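Local coordinates for protein aminotransferase, class I and II (Erwinia tasmaniensis, PDB 5Z0Q) that binds pyridoxal-5'-phosphate as a member of the class I and II aminotransferase family, at residues P174-G179 and S325-I330; P91-F96 and V253-E258; L140-R145 and D156-R161. All blocks are in the same frame, centred on the assembly; numbering follows the deposited sequence.

Contact 1 sits beside pyridoxal-5'-phosphate: its Asn-176 belongs to the ligand pocket, which Tyr-66 of the second subunit also reaches through its hydroxyl. Contacts 2 and 3 both lie on the large eight-stranded sheet, the former at strand 94-97, outermost within the chain, and the latter on strand 139-146 near the other border, so their centres are about 30 Å apart. Contact 3 touches contact 1 directly, Leu-144 CD1 packing against His-175 CE1 at 3.5 Å, although the centres are about 20 Å apart. Contact 2 stays clear of contact 1, with about 14 Å between nearest atoms. Of the three, contact 1 alone holds a residue of the pyridoxal-5'-phosphate pocket.

Contact 1. Residues P174-G179 and S325-I330; sequences PHNPGG and SFLGWI. With PLP (pyridoxal-5'-phosphate), chain M.
Pro-177 lies over the indole of Trp-329, joining the two domains of a fold type I pyridoxal-phosphate protein: the loop after strand 166-172 of the large sheet, and strand 329-331 of the smaller, five-stranded sheet. This is the close-packed half of the contact. Pro-177 CG rides over the six-membered ring, 3.4 Å from its centroid and 10° off the normal, a CH-pi contact, while Pro-177 CB lies 3.5 Å from Trp-329 CE3. The Trp-329 ring is also stacked with Phe-362 and meets Trp-151 edge-to-face. Alongside, Gly-178 CA approaches Trp-329 CB at 4.1 Å.

The other half is looser, yet also buried, so the contact has no solvent side. There Leu-327 is held at longer range: its CD1 is 4.3 Å from Asn-176 OD1, and its carbonyl O is 4.2 Å from Gly-179 CA. A cis peptide bond joins Asn-176 to Pro-177, turning the chain between pyridoxal-5'-phosphate and indole. The two ends of the Asn-176 amide look to different partners: OD1 receives a weak hydrogen bond from Arg-364 NH1, and ND2 lies 3.1 Å from O3 of pyridoxal-5'-phosphate.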
# COMPACT_ATOMS: atom_id res chain seq x y z
N PRO A 174 22.75 -0.82 -7.26
CA PRO A 174 23.87 -0.49 -6.37
C PRO A 174 23.60 -0.88 -4.92
O PRO A 174 22.45 -0.97 -4.50
CB PRO A 174 23.98 1.04 -6.49
CG PRO A 174 23.28 1.37 -7.76
CD PRO A 174 22.17 0.39 -7.87
N HIS A 175 24.66 -1.13 -4.16
CA HIS A 175 24.55 -1.75 -2.85
C HIS A 175 24.31 -0.71 -1.76
O HIS A 175 25.08 0.24 -1.62
CB HIS A 175 25.80 -2.57 -2.53
CG HIS A 175 25.70 -3.33 -1.25
ND1 HIS A 175 25.91 -2.74 -0.02
CD2 HIS A 175 25.41 -4.63 -1.00
CE1 HIS A 175 25.76 -3.65 0.93
NE2 HIS A 175 25.45 -4.80 0.36
N ASN A 176 23.24 -0.90 -1.00
CA ASN A 176 22.97 -0.17 0.23
C ASN A 176 23.50 -0.97 1.42
O ASN A 176 23.15 -2.15 1.56
CB ASN A 176 21.47 0.06 0.39
CG ASN A 176 21.14 1.06 1.49
OD1 ASN A 176 21.86 2.04 1.69
ND2 ASN A 176 20.05 0.82 2.19
N PRO A 177 24.34 -0.39 2.29
CA PRO A 177 24.73 1.02 2.38
C PRO A 177 26.08 1.37 1.76
O PRO A 177 26.44 2.55 1.74
CB PRO A 177 24.79 1.23 3.89
CG PRO A 177 25.33 -0.08 4.40
CD PRO A 177 24.82 -1.16 3.46
N GLY A 178 26.82 0.38 1.26
CA GLY A 178 28.16 0.64 0.77
C GLY A 178 28.20 1.64 -0.37
O GLY A 178 29.10 2.48 -0.45
N GLY A 179 27.22 1.57 -1.27
CA GLY A 179 27.23 2.41 -2.46
C GLY A 179 28.00 1.84 -3.63
O GLY A 179 28.28 2.58 -4.58
N SER A 325 25.26 7.63 -5.18
CA SER A 325 24.67 8.50 -4.17
C SER A 325 23.46 7.82 -3.52
O SER A 325 22.85 6.91 -4.09
CB SER A 325 24.27 9.83 -4.82
OG SER A 325 25.31 10.78 -4.70
N PHE A 326 23.11 8.27 -2.31
CA PHE A 326 23.70 9.42 -1.63
C PHE A 326 24.17 9.11 -0.21
O PHE A 326 24.02 9.92 0.70
CB PHE A 326 22.70 10.58 -1.60
CG PHE A 326 21.28 10.15 -1.35
CD1 PHE A 326 20.81 9.99 -0.06
CD2 PHE A 326 20.42 9.88 -2.41
CE1 PHE A 326 19.50 9.59 0.18
CE2 PHE A 326 19.12 9.48 -2.18
CZ PHE A 326 18.66 9.33 -0.88
N LEU A 327 24.71 7.90 -0.04
CA LEU A 327 25.28 7.46 1.23
C LEU A 327 26.46 6.55 0.91
O LEU A 327 26.45 5.85 -0.10
CB LEU A 327 24.23 6.72 2.09
CG LEU A 327 22.78 7.21 2.04
CD1 LEU A 327 21.93 6.30 1.16
CD2 LEU A 327 22.17 7.36 3.42
N GLY A 328 27.48 6.57 1.77
CA GLY A 328 27.52 7.31 3.01
C GLY A 328 27.98 6.42 4.15
O GLY A 328 27.57 6.59 5.29
N TRP A 329 28.85 5.46 3.83
CA TRP A 329 29.23 4.37 4.72
C TRP A 329 30.58 4.69 5.36
O TRP A 329 31.62 4.59 4.71
CB TRP A 329 29.27 3.06 3.94
CG TRP A 329 29.24 1.80 4.75
CD1 TRP A 329 30.10 0.74 4.66
CD2 TRP A 329 28.28 1.44 5.77
NE1 TRP A 329 29.74 -0.24 5.55
CE2 TRP A 329 28.64 0.16 6.24
CE3 TRP A 329 27.18 2.09 6.32
CZ2 TRP A 329 27.92 -0.48 7.24
CZ3 TRP A 329 26.46 1.44 7.32
CH2 TRP A 329 26.84 0.17 7.77
N ILE A 330 30.55 5.06 6.64
CA ILE A 330 31.73 5.54 7.36
C ILE A 330 32.12 4.53 8.43
O ILE A 330 31.30 4.16 9.27
CB ILE A 330 31.47 6.92 7.99
CG1 ILE A 330 31.02 7.92 6.93
CG2 ILE A 330 32.72 7.41 8.72
CD1 ILE A 330 30.64 9.27 7.50
N1 PLP M . 15.58 -0.72 -1.24
C2 PLP M . 16.75 -0.14 -0.79
C2A PLP M . 18.05 -0.87 -0.94
C3 PLP M . 16.72 1.13 -0.22
O3 PLP M . 17.88 1.70 0.23
C4 PLP M . 15.51 1.80 -0.09
C4A PLP M . 15.50 3.23 0.38
C5 PLP M . 14.34 1.21 -0.54
C6 PLP M . 14.38 -0.05 -1.12
C5A PLP M . 13.03 1.95 -0.39
O4P PLP M . 11.94 1.06 -0.40
P PLP M . 10.48 1.60 0.03
O1P PLP M . 10.58 2.35 1.33
O2P PLP M . 9.53 0.43 0.19
O3P PLP M . 9.97 2.52 -1.06

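Contact 2. Residues P91-F96 and V253-E258; sequences PEWLVF and VIPNPE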
# COMPACT_ATOMS: atom_id res chain seq x y z
N PRO A 91 6.01 -6.22 -21.67
CA PRO A 91 5.05 -5.55 -20.76
C PRO A 91 4.47 -6.47 -19.70
O PRO A 91 4.26 -6.03 -18.56
CB PRO A 91 3.97 -5.04 -21.73
CG PRO A 91 4.68 -4.90 -23.04
CD PRO A 91 5.65 -6.04 -23.08
N GLU A 92 4.20 -7.74 -20.03
CA GLU A 92 3.59 -8.63 -19.04
C GLU A 92 4.56 -9.05 -17.94
O GLU A 92 4.13 -9.70 -16.99
CB GLU A 92 3.02 -9.87 -19.73
CG GLU A 92 4.05 -10.80 -20.35
CD GLU A 92 4.42 -10.42 -21.77
OE1 GLU A 92 4.06 -9.30 -22.20
OE2 GLU A 92 5.07 -11.24 -22.45
N TRP A 93 5.84 -8.69 -18.05
CA TRP A 93 6.79 -8.98 -16.98
C TRP A 93 6.58 -8.09 -15.77
O TRP A 93 7.04 -8.43 -14.68
CB TRP A 93 8.23 -8.82 -17.48
CG TRP A 93 8.64 -9.78 -18.55
CD1 TRP A 93 7.90 -10.81 -19.05
CD2 TRP A 93 9.89 -9.80 -19.24
NE1 TRP A 93 8.62 -11.47 -20.02
CE2 TRP A 93 9.84 -10.87 -20.16
CE3 TRP A 93 11.04 -9.01 -19.19
CZ2 TRP A 93 10.90 -11.17 -21.01
CZ3 TRP A 93 12.10 -9.32 -20.03
CH2 TRP A 93 12.02 -10.39 -20.92
N LEU A 94 5.90 -6.96 -15.93
CA LEU A 94 5.82 -5.96 -14.88
C LEU A 94 4.72 -6.31 -13.87
O LEU A 94 3.65 -6.79 -14.24
CB LEU A 94 5.56 -4.58 -15.47
CG LEU A 94 6.61 -4.06 -16.45
CD1 LEU A 94 6.23 -2.69 -16.98
CD2 LEU A 94 7.98 -4.03 -15.80
N VAL A 95 5.01 -6.06 -12.60
CA VAL A 95 4.05 -6.17 -11.51
C VAL A 95 4.25 -4.95 -10.62
O VAL A 95 5.31 -4.80 -10.00
CB VAL A 95 4.20 -7.46 -10.70
CG1 VAL A 95 3.24 -7.47 -9.52
CG2 VAL A 95 3.97 -8.68 -11.57
N PHE A 96 3.25 -4.07 -10.57
CA PHE A 96 3.38 -2.83 -9.81
C PHE A 96 3.07 -3.07 -8.33
O PHE A 96 2.14 -3.81 -7.99
CB PHE A 96 2.46 -1.76 -10.38
CG PHE A 96 2.79 -1.38 -11.80
CD1 PHE A 96 3.91 -0.62 -12.08
CD2 PHE A 96 1.98 -1.78 -12.85
CE1 PHE A 96 4.22 -0.27 -13.38
CE2 PHE A 96 2.28 -1.43 -14.15
CZ PHE A 96 3.40 -0.68 -14.42
N VAL A 253 10.04 -6.79 -11.99
CA VAL A 253 10.19 -7.34 -13.33
C VAL A 253 10.49 -8.82 -13.20
O VAL A 253 11.60 -9.20 -12.81
CB VAL A 253 11.28 -6.61 -14.13
CG1 VAL A 253 11.29 -7.10 -15.57
CG2 VAL A 253 11.06 -5.11 -14.07
N ILE A 254 9.51 -9.66 -13.51
CA ILE A 254 9.63 -11.10 -13.41
C ILE A 254 9.42 -11.69 -14.80
O ILE A 254 8.28 -11.90 -15.23
CB ILE A 254 8.63 -11.69 -12.41
CG1 ILE A 254 8.49 -10.76 -11.20
CG2 ILE A 254 9.06 -13.07 -11.96
CD1 ILE A 254 7.37 -11.14 -10.26
N PRO A 255 10.50 -11.96 -15.55
CA PRO A 255 10.33 -12.54 -16.89
C PRO A 255 9.79 -13.96 -16.87
O PRO A 255 9.10 -14.36 -17.82
CB PRO A 255 11.74 -12.48 -17.48
CG PRO A 255 12.47 -11.46 -16.65
CD PRO A 255 11.89 -11.59 -15.28
N ASN A 256 10.07 -14.73 -15.83
CA ASN A 256 9.59 -16.11 -15.77
C ASN A 256 8.09 -16.11 -15.54
O ASN A 256 7.61 -15.49 -14.58
CB ASN A 256 10.31 -16.87 -14.65
CG ASN A 256 10.08 -18.37 -14.72
OD1 ASN A 256 8.95 -18.83 -14.91
ND2 ASN A 256 11.15 -19.14 -14.56
N PRO A 257 7.31 -16.79 -16.39
CA PRO A 257 5.85 -16.81 -16.17
C PRO A 257 5.45 -17.55 -14.91
O PRO A 257 4.55 -17.09 -14.19
CB PRO A 257 5.32 -17.51 -17.44
CG PRO A 257 6.42 -17.37 -18.45
CD PRO A 257 7.69 -17.42 -17.66
N GLU A 258 6.08 -18.69 -14.62
CA GLU A 258 5.71 -19.45 -13.42
C GLU A 258 6.10 -18.70 -12.15
O GLU A 258 5.34 -18.69 -11.18
CB GLU A 258 6.37 -20.83 -13.45
CG GLU A 258 5.85 -21.77 -12.37
CD GLU A 258 6.96 -22.49 -11.63
OE1 GLU A 258 6.70 -22.99 -10.51
OE2 GLU A 258 8.09 -22.55 -12.15
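Trp-93 carries Pro-255 on one face of its indole, the two side chains crossing at about a right angle. Pro-255 CA stands 3.5 Å from the centroid of the five-membered ring, 3° off its normal, which makes a CH-pi contact. Pro-255 CB sits over the middle of the whole indole, 3.6 Å above the plane, and Pro-255 CG is 3.8 Å from Trp-93 CE3. Proline thus covers both rings with successive atoms. Val-253 CG1 and the carbonyl O of Ile-254 approach the tryptophan obliquely, and Arg-260 of helix 257-267 also touches it. Chi1 of -64° sets Trp-93 CG beside the backbone N and anti to the carbonyl carbon, where it lies near Pro-255 CA.

The contact lies at the border of the large mixed sheet of the fold type I aminotransferase architecture. Strand 94-97 is outermost within the chain and runs antiparallel to 250-253; Leu-94 and Val-253 form a non-hydrogen-bonded pair, their CA atoms 4.8 Å apart. Next to that pair, Ile-254 N donates to Trp-93 O at 3.0 Å in a nearly straight bond (172°).

On the sheet face that Leu-94 and Val-253 share, their side chains lie side by side, pointing the same way, and Leu-94 CD2 meets Val-253 CG2 at 3.7 Å. Helix 71-83 reaches Leu-94 through Ala-74. Val-95 CG2 makes a more distant contact with Ile-254 CD1, 4.4 Å away, close to where helix 257-267 packs. That helix starts after Asn-256, the N-cap, whose OD1 accepts a weak bond from Glu-258 N while ND2 donates to Gln-230 O.

Contact 3. Residues L140-R145 and D156-R161; sequences LSAALR and DSHEDR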
# COMPACT_ATOMS: atom_id res chain seq x y z
N LEU A 140 21.74 -16.84 5.42
CA LEU A 140 23.19 -16.97 5.31
C LEU A 140 23.77 -15.66 4.81
O LEU A 140 23.34 -15.14 3.77
CB LEU A 140 23.57 -18.12 4.37
CG LEU A 140 25.07 -18.32 4.12
CD1 LEU A 140 25.77 -18.69 5.42
CD2 LEU A 140 25.30 -19.39 3.07
N SER A 141 24.75 -15.13 5.54
CA SER A 141 25.34 -13.83 5.25
C SER A 141 26.79 -14.00 4.83
O SER A 141 27.55 -14.70 5.50
CB SER A 141 25.24 -12.90 6.46
OG SER A 141 23.91 -12.83 6.94
N ALA A 142 27.17 -13.34 3.74
CA ALA A 142 28.54 -13.32 3.25
C ALA A 142 29.10 -11.91 3.45
O ALA A 142 28.54 -10.95 2.91
CB ALA A 142 28.62 -13.73 1.79
N ALA A 143 30.18 -11.80 4.21
CA ALA A 143 30.71 -10.50 4.57
C ALA A 143 31.32 -9.80 3.37
O ALA A 143 32.04 -10.40 2.57
CB ALA A 143 31.76 -10.64 5.68
N LEU A 144 31.01 -8.51 3.23
CA LEU A 144 31.67 -7.69 2.22
C LEU A 144 33.09 -7.37 2.66
O LEU A 144 33.34 -7.06 3.83
CB LEU A 144 30.89 -6.39 1.99
CG LEU A 144 29.51 -6.51 1.34
CD1 LEU A 144 28.90 -5.14 1.14
CD2 LEU A 144 29.62 -7.25 0.02
N ARG A 145 34.02 -7.45 1.72
CA ARG A 145 35.43 -7.18 1.99
C ARG A 145 35.89 -5.98 1.18
O ARG A 145 35.47 -5.78 0.04
CB ARG A 145 36.30 -8.41 1.68
CG ARG A 145 36.01 -9.59 2.59
CD ARG A 145 35.95 -9.15 4.05
NE ARG A 145 35.51 -10.21 4.94
CZ ARG A 145 35.25 -10.04 6.23
NH1 ARG A 145 35.38 -8.84 6.78
NH2 ARG A 145 34.85 -11.07 6.97
N ASP A 156 31.72 -16.73 -3.86
CA ASP A 156 32.39 -18.00 -4.13
C ASP A 156 33.28 -18.43 -2.97
O ASP A 156 33.53 -19.62 -2.79
CB ASP A 156 33.20 -17.89 -5.42
CG ASP A 156 32.43 -17.22 -6.54
OD1 ASP A 156 32.24 -15.99 -6.47
OD2 ASP A 156 32.01 -17.93 -7.48
N SER A 157 33.76 -17.47 -2.17
CA SER A 157 34.57 -17.79 -1.00
C SER A 157 33.73 -18.24 0.19
O SER A 157 34.28 -18.42 1.28
CB SER A 157 35.43 -16.58 -0.61
OG SER A 157 34.62 -15.51 -0.14
N HIS A 158 32.42 -18.42 0.01
CA HIS A 158 31.54 -18.91 1.06
C HIS A 158 30.87 -20.22 0.66
O HIS A 158 29.80 -20.55 1.18
CB HIS A 158 30.49 -17.87 1.42
CG HIS A 158 31.05 -16.65 2.09
ND1 HIS A 158 31.82 -15.72 1.43
CD2 HIS A 158 30.96 -16.22 3.37
CE1 HIS A 158 32.18 -14.77 2.27
NE2 HIS A 158 31.67 -15.04 3.45
N GLU A 159 31.49 -20.98 -0.25
CA GLU A 159 30.91 -22.25 -0.69
C GLU A 159 30.74 -23.22 0.47
O GLU A 159 29.65 -23.75 0.69
CB GLU A 159 31.79 -22.87 -1.78
CG GLU A 159 31.70 -22.19 -3.13
CD GLU A 159 30.64 -22.79 -4.02
OE1 GLU A 159 30.11 -23.87 -3.66
OE2 GLU A 159 30.33 -22.20 -5.08
N ASP A 160 31.82 -23.46 1.22
CA ASP A 160 31.79 -24.46 2.28
C ASP A 160 30.94 -24.04 3.47
O ASP A 160 30.57 -24.90 4.28
CB ASP A 160 33.22 -24.76 2.73
CG ASP A 160 34.10 -25.24 1.59
OD1 ASP A 160 33.72 -26.21 0.91
OD2 ASP A 160 35.17 -24.63 1.37
N ARG A 161 30.61 -22.76 3.59
CA ARG A 161 29.71 -22.31 4.64
C ARG A 161 28.25 -22.60 4.32
O ARG A 161 27.39 -22.36 5.18
CB ARG A 161 29.89 -20.81 4.89
CG ARG A 161 30.94 -20.47 5.94
CD ARG A 161 31.09 -18.97 6.12
NE ARG A 161 29.80 -18.31 6.35
CZ ARG A 161 29.23 -18.19 7.54
NH1 ARG A 161 29.82 -18.69 8.62
NH2 ARG A 161 28.06 -17.57 7.65
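Ala-142 and His-158 bring the two backbones to their nearest approach, 6.7 Å between Ala-142 CA and His-158 CA; toward Leu-140 and Arg-161 the spacing widens, with Leu-140 CA 8.5 Å from Arg-161 CA. The first segment is extended strand, hydrogen-bonded to strand 117-122, whereas 156-161 leaves a short 3-10 turn and coils with helical backbone angles from Glu-159 on. Side chains of 156-161 reach both the side chains and the backbone of the strand.

The His-158 imidazole is laid flat on the alanine: Ala-142 CB lies 3.6 Å from the ring centroid, 3° off the normal, a CH-pi contact. Ala-142 CA is 3.6 Å from His-158 NE2. The other ring nitrogen, His-158 ND1, is hydrogen-bonded to Asp-154 O, which helps fix the rotation of the ring.

In the fold, this is where the chain, having left strand 151-152, outermost in the large sheet within the chain, travels back past 139-146 on its way to strand 166-172. Glu-159 and Asp-156 form salt bridges with Arg-196 of helix 184-197.

At the solvent-exposed end, Arg-161 bends at chi3 (51°) and crosses Leu-140 obliquely, Arg-161 NH2 lying 3.4 Å from Leu-140 CD1 and 3.6 Å from Ser-141 O. Arg-161 also touches a crystal neighbour, which may influence its pose.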